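Local structure of purine-binding protein BAB2_0673 (Brucella melitensis biovar Abortus, 3S99) at residues A[88-93]-A[111-116]; A[47-52]-A[257-262]; A[129-134]-A[275-280]; A[35-40]-A[65-70]. The protein binds adenine and probably other purines such as guanine, and may serve as the binding component of an ABC-type purine uptake system. All coordinates share one frame; numbering follows the deposited sequence.

Contact 1: residues A[88-93]-A[111-116]; sequences KLIFTT and VKFEHA
Strands 89-92 and 112-116 run parallel, their axes 4.7 Å apart at 15°, as neighbours in the six-stranded parallel sheet; with helix 98-105 between them in the chain they form a beta-alpha-beta unit. Five backbone hydrogen bonds join them, from K112 N to K88 O at one end to A116 N to T92 O, 2.9 Å, at the other. On the face carrying L89, F91 and E114, the F91 ring and the E114 side chain lie side by side, F91 CD1 3.4 Å from E114 CB. The E114 chain bends at chi2 (-84°), and its buried carboxylate pairs with R262 and bonds to Y258 and W271. The other face is apolar around I90, whose CD1 reaches V111 CG1 at 3.9 Å and F113 CE1 at 3.8 Å. Farther along it, T92 and H115 cross at about a right angle. T92 OG1, hydrogen-bonded to T101, sits in the plane of the imidazole at its edge, 3.4 Å from H115 CD2.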
loop_
_atom_site.group_PDB
_atom_site.type_symbol
_atom_site.label_atom_id
_atom_site.label_comp_id
_atom_site.label_asym_id
_atom_site.label_seq_id
_atom_site.Cartn_x
_atom_site.Cartn_y
_atom_site.Cartn_z
ATOM N N LYS A 88 -0.707 5.409 -25.330
ATOM C CA LYS A 88 0.444 4.563 -25.648
ATOM C C LYS A 88 1.211 4.080 -24.397
ATOM O O LYS A 88 2.101 3.248 -24.510
ATOM C CB LYS A 88 1.408 5.303 -26.601
ATOM C CG LYS A 88 0.943 5.483 -28.051
ATOM C CD LYS A 88 0.439 4.184 -28.692
ATOM C CE LYS A 88 0.884 4.003 -30.155
ATOM N NZ LYS A 88 0.198 4.948 -31.113
ATOM N N LEU A 89 0.880 4.636 -23.232
ATOM C CA LEU A 89 1.357 4.164 -21.941
ATOM C C LEU A 89 0.158 4.167 -21.006
ATOM O O LEU A 89 -0.521 5.186 -20.862
ATOM C CB LEU A 89 2.425 5.087 -21.416
ATOM C CG LEU A 89 3.003 4.810 -20.030
ATOM C CD1 LEU A 89 3.733 3.442 -19.957
ATOM C CD2 LEU A 89 3.941 5.949 -19.654
ATOM N N ILE A 90 -0.139 3.017 -20.414
ATOM C CA ILE A 90 -1.327 2.868 -19.565
ATOM C C ILE A 90 -0.947 2.256 -18.215
ATOM O O ILE A 90 -0.361 1.149 -18.176
ATOM C CB ILE A 90 -2.349 1.957 -20.227
ATOM C CG1 ILE A 90 -2.820 2.543 -21.564
ATOM C CG2 ILE A 90 -3.588 1.683 -19.267
ATOM C CD1 ILE A 90 -3.867 1.656 -22.252
ATOM N N PHE A 91 -1.275 2.965 -17.131
ATOM C CA PHE A 91 -1.014 2.512 -15.764
ATOM C C PHE A 91 -2.301 1.942 -15.183
ATOM O O PHE A 91 -3.335 2.629 -15.144
ATOM C CB PHE A 91 -0.538 3.669 -14.889
ATOM C CG PHE A 91 0.818 4.206 -15.262
ATOM C CD1 PHE A 91 1.973 3.689 -14.659
ATOM C CD2 PHE A 91 0.953 5.219 -16.176
ATOM C CE1 PHE A 91 3.218 4.160 -15.004
ATOM C CE2 PHE A 91 2.211 5.718 -16.500
ATOM C CZ PHE A 91 3.342 5.180 -15.906
ATOM N N THR A 92 -2.249 0.685 -14.759
ATOM C CA THR A 92 -3.377 -0.008 -14.140
ATOM C C THR A 92 -3.073 -0.116 -12.652
ATOM O O THR A 92 -2.113 -0.764 -12.252
ATOM C CB THR A 92 -3.711 -1.331 -14.852
ATOM O OG1 THR A 92 -2.575 -2.188 -14.891
ATOM C CG2 THR A 92 -4.194 -1.037 -16.298
ATOM N N THR A 93 -3.816 0.647 -11.843
ATOM C CA THR A 93 -3.323 1.011 -10.493
ATOM C C THR A 93 -3.877 0.205 -9.324
ATOM O O THR A 93 -3.905 0.670 -8.182
ATOM C CB THR A 93 -3.484 2.531 -10.224
ATOM O OG1 THR A 93 -4.877 2.873 -10.180
ATOM C CG2 THR A 93 -2.783 3.383 -11.322
ATOM N N VAL A 111 1.253 -0.521 -27.491
ATOM C CA VAL A 111 0.983 0.182 -26.220
ATOM C C VAL A 111 1.857 -0.426 -25.126
ATOM O O VAL A 111 2.138 -1.609 -25.140
ATOM C CB VAL A 111 -0.514 0.119 -25.829
ATOM C CG1 VAL A 111 -0.776 0.807 -24.433
ATOM C CG2 VAL A 111 -1.385 0.727 -26.952
ATOM N N LYS A 112 2.299 0.391 -24.180
ATOM C CA LYS A 112 3.072 -0.106 -23.042
ATOM C C LYS A 112 2.170 -0.028 -21.825
ATOM O O LYS A 112 1.517 0.999 -21.620
ATOM C CB LYS A 112 4.305 0.761 -22.790
ATOM C CG LYS A 112 5.286 0.986 -23.935
ATOM C CD LYS A 112 5.581 -0.215 -24.714
ATOM C CE LYS A 112 6.862 0.005 -25.563
ATOM N NZ LYS A 112 6.595 0.743 -26.802
ATOM N N PHE A 113 2.181 -1.087 -21.008
ATOM C CA PHE A 113 1.296 -1.247 -19.860
ATOM C C PHE A 113 2.136 -1.313 -18.589
ATOM O O PHE A 113 3.187 -1.896 -18.601
ATOM C CB PHE A 113 0.481 -2.516 -20.008
ATOM C CG PHE A 113 -0.514 -2.451 -21.130
ATOM C CD1 PHE A 113 -1.815 -1.971 -20.915
ATOM C CD2 PHE A 113 -0.147 -2.811 -22.407
ATOM C CE1 PHE A 113 -2.727 -1.916 -21.961
ATOM C CE2 PHE A 113 -1.058 -2.756 -23.440
ATOM C CZ PHE A 113 -2.343 -2.285 -23.215
ATOM N N GLU A 114 1.670 -0.697 -17.514
ATOM C CA GLU A 114 2.398 -0.662 -16.224
ATOM C C GLU A 114 1.364 -1.044 -15.175
ATOM O O GLU A 114 0.377 -0.315 -14.984
ATOM C CB GLU A 114 2.904 0.734 -15.935
ATOM C CG GLU A 114 4.045 1.238 -16.808
ATOM C CD GLU A 114 5.419 0.780 -16.318
ATOM O OE1 GLU A 114 5.547 0.376 -15.140
ATOM O OE2 GLU A 114 6.374 0.839 -17.120
ATOM N N HIS A 115 1.514 -2.218 -14.572
ATOM C CA HIS A 115 0.568 -2.704 -13.608
ATOM C C HIS A 115 1.118 -2.558 -12.161
ATOM O O HIS A 115 2.234 -3.000 -11.842
ATOM C CB HIS A 115 0.218 -4.167 -13.844
ATOM C CG HIS A 115 -0.676 -4.702 -12.776
ATOM N ND1 HIS A 115 -0.299 -5.717 -11.914
ATOM C CD2 HIS A 115 -1.887 -4.268 -12.351
ATOM C CE1 HIS A 115 -1.277 -5.924 -11.043
ATOM N NE2 HIS A 115 -2.248 -5.057 -11.283
ATOM N N ALA A 116 0.300 -1.984 -11.299
ATOM C CA ALA A 116 0.675 -1.710 -9.913
ATOM C C ALA A 116 0.520 -2.934 -9.021
ATOM O O ALA A 116 -0.556 -3.487 -8.906
ATOM C CB ALA A 116 -0.192 -0.547 -9.375
HETATM O O HOH W 1 3.975 2.809 -26.682
#

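Contact 2: residues A[47-52]-A[257-262]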
loop_
_atom_site.group_PDB
_atom_site.type_symbol
_atom_site.label_atom_id
_atom_site.label_comp_id
_atom_site.label_asym_id
_atom_site.label_seq_id
_atom_site.Cartn_x
_atom_site.Cartn_y
_atom_site.Cartn_z
ATOM N N ASP A 47 -3.414 9.669 -8.345
ATOM C CA ASP A 47 -3.823 10.784 -9.160
ATOM C C ASP A 47 -2.959 12.000 -8.868
ATOM O O ASP A 47 -2.719 12.786 -9.770
ATOM C CB ASP A 47 -5.281 11.122 -8.890
ATOM C CG ASP A 47 -5.889 12.023 -9.940
ATOM O OD1 ASP A 47 -6.025 11.599 -11.131
ATOM O OD2 ASP A 47 -6.260 13.139 -9.566
ATOM N N GLN A 48 -2.497 12.160 -7.628
ATOM C CA GLN A 48 -1.531 13.234 -7.325
ATOM C C GLN A 48 -0.223 12.974 -8.067
ATOM O O GLN A 48 0.470 13.901 -8.438
ATOM C CB GLN A 48 -1.281 13.381 -5.815
ATOM C CG GLN A 48 -2.500 13.835 -5.049
ATOM C CD GLN A 48 -2.794 15.291 -5.295
ATOM O OE1 GLN A 48 -3.687 15.642 -6.060
ATOM N NE2 GLN A 48 -2.031 16.140 -4.661
ATOM N N ALA A 49 0.111 11.713 -8.277
ATOM C CA ALA A 49 1.313 11.324 -9.050
ATOM C C ALA A 49 1.074 11.549 -10.545
ATOM O O ALA A 49 1.976 12.001 -11.289
ATOM C CB ALA A 49 1.686 9.863 -8.740
ATOM N N ARG A 50 -0.153 11.324 -11.010
ATOM C CA ARG A 50 -0.493 11.733 -12.380
ATOM C C ARG A 50 -0.246 13.239 -12.555
ATOM O O ARG A 50 0.339 13.661 -13.538
ATOM C CB ARG A 50 -1.934 11.419 -12.715
ATOM C CG ARG A 50 -2.340 11.718 -14.129
ATOM C CD ARG A 50 -3.868 11.542 -14.353
ATOM N NE ARG A 50 -4.639 12.416 -13.454
ATOM C CZ ARG A 50 -4.790 13.731 -13.587
ATOM N NH1 ARG A 50 -4.269 14.394 -14.618
ATOM N NH2 ARG A 50 -5.491 14.405 -12.674
ATOM N N LYS A 51 -0.712 14.031 -11.593
ATOM C CA LYS A 51 -0.511 15.484 -11.629
ATOM C C LYS A 51 0.957 15.905 -11.605
ATOM O O LYS A 51 1.326 16.868 -12.269
ATOM C CB LYS A 51 -1.266 16.145 -10.485
ATOM C CG LYS A 51 -2.779 16.104 -10.672
ATOM C CD LYS A 51 -3.475 16.684 -9.424
ATOM C CE LYS A 51 -4.955 16.921 -9.644
ATOM N NZ LYS A 51 -5.562 17.306 -8.344
ATOM N N GLU A 52 1.783 15.175 -10.859
ATOM C CA GLU A 52 3.239 15.389 -10.856
ATOM C C GLU A 52 3.825 15.142 -12.246
ATOM O O GLU A 52 4.634 15.931 -12.754
ATOM C CB GLU A 52 3.916 14.522 -9.805
ATOM C CG GLU A 52 3.617 15.012 -8.407
ATOM C CD GLU A 52 4.093 14.100 -7.271
ATOM O OE1 GLU A 52 4.802 13.116 -7.489
ATOM O OE2 GLU A 52 3.762 14.409 -6.112
ATOM N N PRO A 257 7.856 10.080 -9.181
ATOM C CA PRO A 257 9.127 9.916 -9.886
ATOM C C PRO A 257 9.143 8.705 -10.804
ATOM O O PRO A 257 9.682 8.776 -11.898
ATOM C CB PRO A 257 10.147 9.791 -8.740
ATOM C CG PRO A 257 9.498 10.656 -7.593
ATOM C CD PRO A 257 8.029 10.299 -7.725
ATOM N N TYR A 258 8.501 7.616 -10.392
ATOM C CA TYR A 258 8.424 6.415 -11.211
ATOM C C TYR A 258 7.611 6.681 -12.481
ATOM O O TYR A 258 8.036 6.353 -13.602
ATOM C CB TYR A 258 7.814 5.242 -10.400
ATOM C CG TYR A 258 7.740 3.967 -11.224
ATOM C CD1 TYR A 258 8.898 3.246 -11.506
ATOM C CD2 TYR A 258 6.547 3.514 -11.753
ATOM C CE1 TYR A 258 8.879 2.111 -12.291
ATOM C CE2 TYR A 258 6.510 2.345 -12.554
ATOM C CZ TYR A 258 7.688 1.665 -12.826
ATOM O OH TYR A 258 7.718 0.523 -13.580
ATOM N N TYR A 259 6.464 7.328 -12.326
ATOM C CA TYR A 259 5.612 7.637 -13.482
ATOM C C TYR A 259 6.335 8.556 -14.469
ATOM O O TYR A 259 6.255 8.384 -15.669
ATOM C CB TYR A 259 4.297 8.273 -13.018
ATOM C CG TYR A 259 3.357 7.307 -12.290
ATOM C CD1 TYR A 259 3.641 5.938 -12.203
ATOM C CD2 TYR A 259 2.174 7.760 -11.723
ATOM C CE1 TYR A 259 2.790 5.065 -11.564
ATOM C CE2 TYR A 259 1.292 6.867 -11.077
ATOM C CZ TYR A 259 1.610 5.536 -11.012
ATOM O OH TYR A 259 0.770 4.660 -10.398
ATOM N N ILE A 260 7.047 9.541 -13.954
ATOM C CA ILE A 260 7.804 10.438 -14.819
ATOM C C ILE A 260 8.892 9.642 -15.564
ATOM O O ILE A 260 9.021 9.776 -16.772
ATOM C CB ILE A 260 8.383 11.606 -14.003
ATOM C CG1 ILE A 260 7.244 12.545 -13.562
ATOM C CG2 ILE A 260 9.462 12.386 -14.829
ATOM C CD1 ILE A 260 7.551 13.415 -12.366
ATOM N N ASP A 261 9.648 8.806 -14.853
ATOM C CA ASP A 261 10.744 8.040 -15.483
ATOM C C ASP A 261 10.234 7.158 -16.643
ATOM O O ASP A 261 10.779 7.184 -17.734
ATOM C CB ASP A 261 11.481 7.186 -14.441
ATOM C CG ASP A 261 12.575 6.311 -15.067
ATOM O OD1 ASP A 261 13.552 6.876 -15.573
ATOM O OD2 ASP A 261 12.428 5.063 -15.081
ATOM N N ARG A 262 9.143 6.440 -16.412
ATOM C CA ARG A 262 8.559 5.563 -17.416
ATOM C C ARG A 262 7.964 6.312 -18.594
ATOM O O ARG A 262 8.084 5.846 -19.715
ATOM C CB ARG A 262 7.500 4.644 -16.775
ATOM C CG ARG A 262 8.026 3.836 -15.605
ATOM C CD ARG A 262 9.305 3.040 -15.937
ATOM N NE ARG A 262 9.016 1.830 -16.731
ATOM C CZ ARG A 262 9.909 1.166 -17.440
ATOM N NH1 ARG A 262 11.146 1.602 -17.515
ATOM N NH2 ARG A 262 9.558 0.057 -18.081
#
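The phenol ring of Y259 turns one side of its rim to the helix of A49: the backbone N of R50 lies near the ring plane at its edge, 4.3 Å from Y259 CD2, while the methyl of A49 approaches obliquely, its CB 3.7 Å from the same CD2. A second flat group, the R50 guanidinium, points away from Y259 and has D47 at its edge. Its NE and NH2 both grip D47 OD1 side-on, NE at 2.8 Å, and both come from the same face of the carboxylate. The axes of segments 47-52 and 257-262 cross at -47° and approach to 8.7 Å. A49 is small enough to let the aromatic ring come close to the backbone. One turn on, I260 CD1 rests 3.9 Å from E52 O, and the side chain also touches L53, A56 and L57. At the outer margin E52 OE1 lies 4.3 Å from P257 CD. Y33 and T63 are further partners of the D47-R50 pair. Between the two segments the contact is van der Waals, without a hydrogen bond; the helices gain a polar link just beyond, where Y259 OH bonds to H46, the residue preceding D47 in the same helix, and also to Y128 of the sheet.

Contact 3: residues A[129-134]-A[275-280]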
loop_
_atom_site.group_PDB
_atom_site.type_symbol
_atom_site.label_atom_id
_atom_site.label_comp_id
_atom_site.label_asym_id
_atom_site.label_seq_id
_atom_site.Cartn_x
_atom_site.Cartn_y
_atom_site.Cartn_z
ATOM N N ASN A 129 5.789 -2.811 -8.011
ATOM C CA ASN A 129 5.342 -3.133 -6.668
ATOM C C ASN A 129 6.146 -2.348 -5.616
ATOM O O ASN A 129 7.301 -2.003 -5.851
ATOM C CB ASN A 129 5.470 -4.668 -6.471
ATOM C CG ASN A 129 4.657 -5.178 -5.293
ATOM O OD1 ASN A 129 3.888 -4.418 -4.715
ATOM N ND2 ASN A 129 4.806 -6.481 -4.949
ATOM N N ALA A 130 5.516 -2.027 -4.483
ATOM C CA ALA A 130 6.162 -1.289 -3.397
ATOM C C ALA A 130 6.178 -2.155 -2.168
ATOM O O ALA A 130 5.189 -2.827 -1.886
ATOM C CB ALA A 130 5.422 0.015 -3.081
ATOM N N ARG A 131 7.280 -2.118 -1.419
ATOM C CA ARG A 131 7.356 -2.836 -0.152
ATOM C C ARG A 131 6.618 -2.064 0.955
ATOM O O ARG A 131 7.254 -1.572 1.906
ATOM C CB ARG A 131 8.812 -3.032 0.264
ATOM C CG ARG A 131 9.631 -3.827 -0.729
ATOM C CD ARG A 131 11.013 -4.185 -0.176
ATOM N NE ARG A 131 11.808 -4.850 -1.200
ATOM C CZ ARG A 131 11.824 -6.157 -1.450
ATOM N NH1 ARG A 131 11.126 -7.003 -0.715
ATOM N NH2 ARG A 131 12.563 -6.637 -2.456
ATOM N N PHE A 132 5.289 -1.960 0.831
ATOM C CA PHE A 132 4.512 -1.233 1.819
ATOM C C PHE A 132 4.743 -1.736 3.257
ATOM O O PHE A 132 4.661 -0.983 4.209
ATOM C CB PHE A 132 3.018 -1.348 1.546
ATOM C CG PHE A 132 2.615 -1.086 0.114
ATOM C CD1 PHE A 132 2.605 0.196 -0.397
ATOM C CD2 PHE A 132 2.225 -2.124 -0.708
ATOM C CE1 PHE A 132 2.214 0.426 -1.688
ATOM C CE2 PHE A 132 1.811 -1.884 -2.017
ATOM C CZ PHE A 132 1.821 -0.598 -2.498
ATOM N N TYR A 133 5.005 -3.018 3.400
ATOM C CA TYR A 133 5.211 -3.656 4.707
ATOM C C TYR A 133 6.410 -3.059 5.468
ATOM O O TYR A 133 6.522 -3.245 6.687
ATOM C CB TYR A 133 5.362 -5.181 4.540
ATOM C CG TYR A 133 6.674 -5.583 3.887
ATOM C CD1 TYR A 133 6.739 -5.919 2.551
ATOM C CD2 TYR A 133 7.861 -5.582 4.616
ATOM C CE1 TYR A 133 7.963 -6.265 1.954
ATOM C CE2 TYR A 133 9.073 -5.912 4.026
ATOM C CZ TYR A 133 9.104 -6.261 2.699
ATOM O OH TYR A 133 10.317 -6.558 2.151
ATOM N N GLU A 134 7.286 -2.330 4.784
ATOM C CA GLU A 134 8.369 -1.649 5.461
ATOM C C GLU A 134 7.821 -0.529 6.334
ATOM O O GLU A 134 8.211 -0.406 7.485
ATOM C CB GLU A 134 9.411 -1.128 4.475
ATOM C CG GLU A 134 10.241 -2.229 3.823
ATOM C CD GLU A 134 11.319 -1.702 2.854
ATOM O OE1 GLU A 134 11.195 -0.563 2.402
ATOM O OE2 GLU A 134 12.288 -2.437 2.540
ATOM N N ASN A 275 10.024 -6.005 -14.049
ATOM C CA ASN A 275 9.304 -6.320 -12.818
ATOM C C ASN A 275 10.175 -5.812 -11.651
ATOM O O ASN A 275 11.343 -6.232 -11.474
ATOM C CB ASN A 275 9.079 -7.848 -12.767
ATOM C CG ASN A 275 8.637 -8.358 -11.408
ATOM O OD1 ASN A 275 8.976 -7.802 -10.355
ATOM N ND2 ASN A 275 7.898 -9.463 -11.424
ATOM N N ILE A 276 9.611 -4.920 -10.854
ATOM C CA ILE A 276 10.353 -4.308 -9.750
ATOM C C ILE A 276 9.548 -4.348 -8.455
ATOM O O ILE A 276 8.307 -4.258 -8.448
ATOM C CB ILE A 276 10.791 -2.831 -10.102
ATOM C CG1 ILE A 276 9.591 -1.923 -10.417
ATOM C CG2 ILE A 276 11.717 -2.824 -11.293
ATOM C CD1 ILE A 276 9.183 -1.046 -9.287
ATOM N N TRP A 277 10.261 -4.492 -7.351
ATOM C CA TRP A 277 9.647 -4.410 -6.057
ATOM C C TRP A 277 10.558 -3.575 -5.220
ATOM O O TRP A 277 11.665 -4.009 -4.842
ATOM C CB TRP A 277 9.432 -5.801 -5.454
ATOM C CG TRP A 277 8.494 -5.814 -4.273
ATOM C CD1 TRP A 277 7.684 -4.803 -3.847
ATOM C CD2 TRP A 277 8.240 -6.920 -3.411
ATOM N NE1 TRP A 277 6.937 -5.208 -2.761
ATOM C CE2 TRP A 277 7.256 -6.509 -2.474
ATOM C CE3 TRP A 277 8.743 -8.222 -3.334
ATOM C CZ2 TRP A 277 6.763 -7.356 -1.470
ATOM C CZ3 TRP A 277 8.228 -9.088 -2.321
ATOM C CH2 TRP A 277 7.268 -8.620 -1.391
ATOM N N TRP A 278 10.135 -2.336 -4.975
ATOM C CA TRP A 278 11.011 -1.390 -4.309
ATOM C C TRP A 278 10.377 -0.882 -3.017
ATOM O O TRP A 278 9.155 -0.912 -2.860
ATOM C CB TRP A 278 11.298 -0.204 -5.223
ATOM C CG TRP A 278 12.105 -0.495 -6.441
ATOM C CD1 TRP A 278 12.891 -1.603 -6.691
ATOM C CD2 TRP A 278 12.249 0.357 -7.578
ATOM N NE1 TRP A 278 13.476 -1.497 -7.931
ATOM C CE2 TRP A 278 13.126 -0.295 -8.487
ATOM C CE3 TRP A 278 11.729 1.611 -7.920
ATOM C CZ2 TRP A 278 13.468 0.260 -9.732
ATOM C CZ3 TRP A 278 12.092 2.178 -9.153
ATOM C CH2 TRP A 278 12.935 1.492 -10.047
ATOM N N GLY A 279 11.227 -0.381 -2.110
ATOM C CA GLY A 279 10.785 0.063 -0.798
ATOM C C GLY A 279 11.351 1.409 -0.431
ATOM O O GLY A 279 11.451 2.318 -1.278
ATOM N N MET A 280 11.742 1.542 0.834
ATOM C CA MET A 280 12.186 2.824 1.349
ATOM C C MET A 280 13.543 3.242 0.763
ATOM O O MET A 280 13.754 4.423 0.483
ATOM C CB MET A 280 12.255 2.781 2.873
ATOM C CG MET A 280 10.885 2.658 3.528
ATOM S SD MET A 280 10.917 2.538 5.325
ATOM C CE MET A 280 9.215 3.004 5.662
HETATM O O HOH W 2 13.791 -3.828 -3.077
#
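The indole of W277 is sandwiched between N129 and R131. Against one face lies the N129 amide, only 3° from parallel to the ring, with N129 ND2 3.3 Å from W277 NE1; both are donors, so the closeness is packing of the amide over the ring and not a hydrogen bond. A chi1 of -163°, which sets CG opposite the backbone N, carries the N129 amide alongside the indole, both pointing the same way. Over the opposite face the extended R131 chain crosses at about a right angle. Its CG makes a CH-pi contact 3.8 Å from the centroid of the five-membered ring of W277, and its guanidinium lies on the six-membered ring as a cation-pi stack, the planes 24° apart. Y133 brings its ring edge up to W277 CZ2 and, through its OH, accepts a hydrogen bond from R131 NH1, which helps fix the guanidinium; D337 forms a salt bridge with R131 NH2. W277 NE1 donates to A130 O at 3.1 Å, lying well above the carbonyl plane. Past the strand, E134 OE1 takes the backbone N-H of M280 at 2.7 Å. Strand 275-278 is an outermost strand of the six-stranded parallel sheet and pairs in parallel with strand 125-130, which leads into helix 132-146. L340 and L341 of helix 337-341 and Q165 of helix 161-175 touch W277, while I308 of helix 295-310 packs on E134 and M280.

Contact 4: residues A[35-40]-A[65-70]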
loop_
_atom_site.group_PDB
_atom_site.type_symbol
_atom_site.label_atom_id
_atom_site.label_comp_id
_atom_site.label_asym_id
_atom_site.label_seq_id
_atom_site.Cartn_x
_atom_site.Cartn_y
_atom_site.Cartn_z
ATOM N N GLY A 35 -10.743 3.210 -7.379
ATOM C CA GLY A 35 -11.633 4.132 -6.677
ATOM C C GLY A 35 -11.601 5.535 -7.265
ATOM O O GLY A 35 -11.132 5.735 -8.409
ATOM N N PRO A 36 -12.094 6.521 -6.495
ATOM C CA PRO A 36 -12.051 7.900 -6.901
ATOM C C PRO A 36 -10.882 8.623 -6.266
ATOM O O PRO A 36 -10.517 8.304 -5.158
ATOM C CB PRO A 36 -13.378 8.468 -6.337
ATOM C CG PRO A 36 -13.694 7.645 -5.189
ATOM C CD PRO A 36 -12.878 6.373 -5.257
ATOM N N PRO A 37 -10.305 9.619 -6.954
ATOM C CA PRO A 37 -9.342 10.501 -6.306
ATOM C C PRO A 37 -9.865 11.078 -4.963
ATOM O O PRO A 37 -9.096 11.296 -4.032
ATOM C CB PRO A 37 -9.140 11.612 -7.325
ATOM C CG PRO A 37 -9.446 10.965 -8.644
ATOM C CD PRO A 37 -10.566 10.010 -8.353
ATOM N N GLY A 38 -11.173 11.292 -4.883
ATOM C CA GLY A 38 -11.827 11.662 -3.649
ATOM C C GLY A 38 -11.660 10.719 -2.459
ATOM O O GLY A 38 -12.088 11.072 -1.366
ATOM N N ASP A 39 -11.057 9.533 -2.641
ATOM C CA ASP A 39 -10.773 8.667 -1.487
ATOM C C ASP A 39 -9.762 9.295 -0.503
ATOM O O ASP A 39 -9.724 8.920 0.661
ATOM C CB ASP A 39 -10.376 7.222 -1.892
ATOM C CG ASP A 39 -8.984 7.089 -2.512
ATOM O OD1 ASP A 39 -8.218 8.066 -2.642
ATOM O OD2 ASP A 39 -8.657 5.937 -2.899
ATOM N N PHE A 40 -8.995 10.275 -0.993
ATOM C CA PHE A 40 -7.919 10.948 -0.255
ATOM C C PHE A 40 -6.926 9.959 0.371
ATOM O O PHE A 40 -6.323 10.243 1.405
ATOM C CB PHE A 40 -8.456 11.968 0.759
ATOM C CG PHE A 40 -8.964 13.214 0.118
ATOM C CD1 PHE A 40 -8.078 14.188 -0.321
ATOM C CD2 PHE A 40 -10.310 13.390 -0.115
ATOM C CE1 PHE A 40 -8.542 15.344 -0.953
ATOM C CE2 PHE A 40 -10.790 14.546 -0.754
ATOM C CZ PHE A 40 -9.906 15.520 -1.172
ATOM N N PHE A 65 -7.861 9.600 -17.343
ATOM C CA PHE A 65 -8.181 8.500 -16.428
ATOM C C PHE A 65 -9.646 8.071 -16.366
ATOM O O PHE A 65 -10.551 8.804 -16.768
ATOM C CB PHE A 65 -7.639 8.741 -15.003
ATOM C CG PHE A 65 -8.366 9.798 -14.204
ATOM C CD1 PHE A 65 -9.416 9.443 -13.355
ATOM C CD2 PHE A 65 -7.949 11.113 -14.229
ATOM C CE1 PHE A 65 -10.059 10.376 -12.592
ATOM C CE2 PHE A 65 -8.602 12.083 -13.459
ATOM C CZ PHE A 65 -9.660 11.719 -12.640
ATOM N N LEU A 66 -9.836 6.859 -15.869
ATOM C CA LEU A 66 -11.164 6.329 -15.526
ATOM C C LEU A 66 -11.073 5.886 -14.100
ATOM O O LEU A 66 -10.030 5.391 -13.685
ATOM C CB LEU A 66 -11.529 5.162 -16.438
ATOM C CG LEU A 66 -11.869 5.519 -17.888
ATOM C CD1 LEU A 66 -12.162 4.257 -18.705
ATOM C CD2 LEU A 66 -13.041 6.487 -18.000
ATOM N N GLU A 67 -12.156 6.078 -13.335
ATOM C CA GLU A 67 -12.132 5.779 -11.926
ATOM C C GLU A 67 -13.222 4.768 -11.554
ATOM O O GLU A 67 -14.132 4.505 -12.333
ATOM C CB GLU A 67 -12.256 7.076 -11.105
ATOM C CG GLU A 67 -13.490 7.885 -11.403
ATOM C CD GLU A 67 -13.576 9.178 -10.594
ATOM O OE1 GLU A 67 -14.296 9.197 -9.581
ATOM O OE2 GLU A 67 -12.956 10.184 -10.981
ATOM N N ASN A 68 -13.128 4.218 -10.355
ATOM C CA ASN A 68 -14.103 3.226 -9.859
ATOM C C ASN A 68 -14.286 2.079 -10.860
ATOM O O ASN A 68 -15.391 1.626 -11.094
ATOM C CB ASN A 68 -15.446 3.898 -9.512
ATOM C CG ASN A 68 -15.360 4.780 -8.257
ATOM O OD1 ASN A 68 -14.890 4.333 -7.228
ATOM N ND2 ASN A 68 -15.809 6.037 -8.355
ATOM N N VAL A 69 -13.194 1.660 -11.489
ATOM C CA VAL A 69 -13.218 0.571 -12.464
ATOM C C VAL A 69 -13.069 -0.760 -11.693
ATOM O O VAL A 69 -12.023 -1.010 -11.092
ATOM C CB VAL A 69 -12.069 0.728 -13.483
ATOM C CG1 VAL A 69 -12.013 -0.449 -14.455
ATOM C CG2 VAL A 69 -12.196 2.026 -14.252
ATOM N N ALA A 70 -14.115 -1.588 -11.705
ATOM C CA ALA A 70 -14.103 -2.889 -11.018
ATOM C C ALA A 70 -13.147 -3.874 -11.696
ATOM O O ALA A 70 -12.864 -3.735 -12.872
ATOM C CB ALA A 70 -15.488 -3.468 -10.973
#
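G35, P36, E67 and N68 form the close part of this contact, where the loop between strand 27-32 and helix 42-57 meets the end of the edge strand 61-66. G35 O lies 3.2 Å from E67 CB and accepts the backbone N-H of N68, also at 3.2 Å, a bond that arrives from well above the carbonyl plane. N68, though solvent-exposed, brings its OD1 to 3.3 Å from G35 CA. The E67 side chain, its CG set between backbone N and carbonyl carbon (chi1 57°), extends to the two prolines, crossing P37 at about a right angle: OE1 comes to 3.4 Å from P36 CB, and OE2 to 3.6 Å from P37 CD. The looser side is at P37, whose CG rests obliquely on the F65 ring, 4.0 Å from F65 CE1; D47 lies against both. P36 and P37 have no backbone N-H to donate, and the one hydrogen bond between the segments uses a loop carbonyl as acceptor, while the E67 carboxylate meets mainly C-H groups of the loop that leads to the adenine-binding W42.

In the fold
Contacts 1, 3 and 4 all reach the same six-stranded parallel sheet: contact 4 at the edge strand 61-66, contact 1 between strands 89-92 and 112-116, and contact 3 at the opposite edge strand 275-278. Contacts 3 and 4 are the farthest apart, with centres 22 Å from each other. Contact 2 pairs two helices that pack beside this sheet and touches the other three, through Y258 and R262 on E114, Y258 on W278, and D47 and R50 on F65. Along the chain contact 4 closes before contact 1 opens, and contact 1 before contact 3; contact 2 encloses contact 1, and its segments alternate with those of contacts 3 and 4, tying distant parts of the chain into one sheet-and-helix lobe near the adenine site.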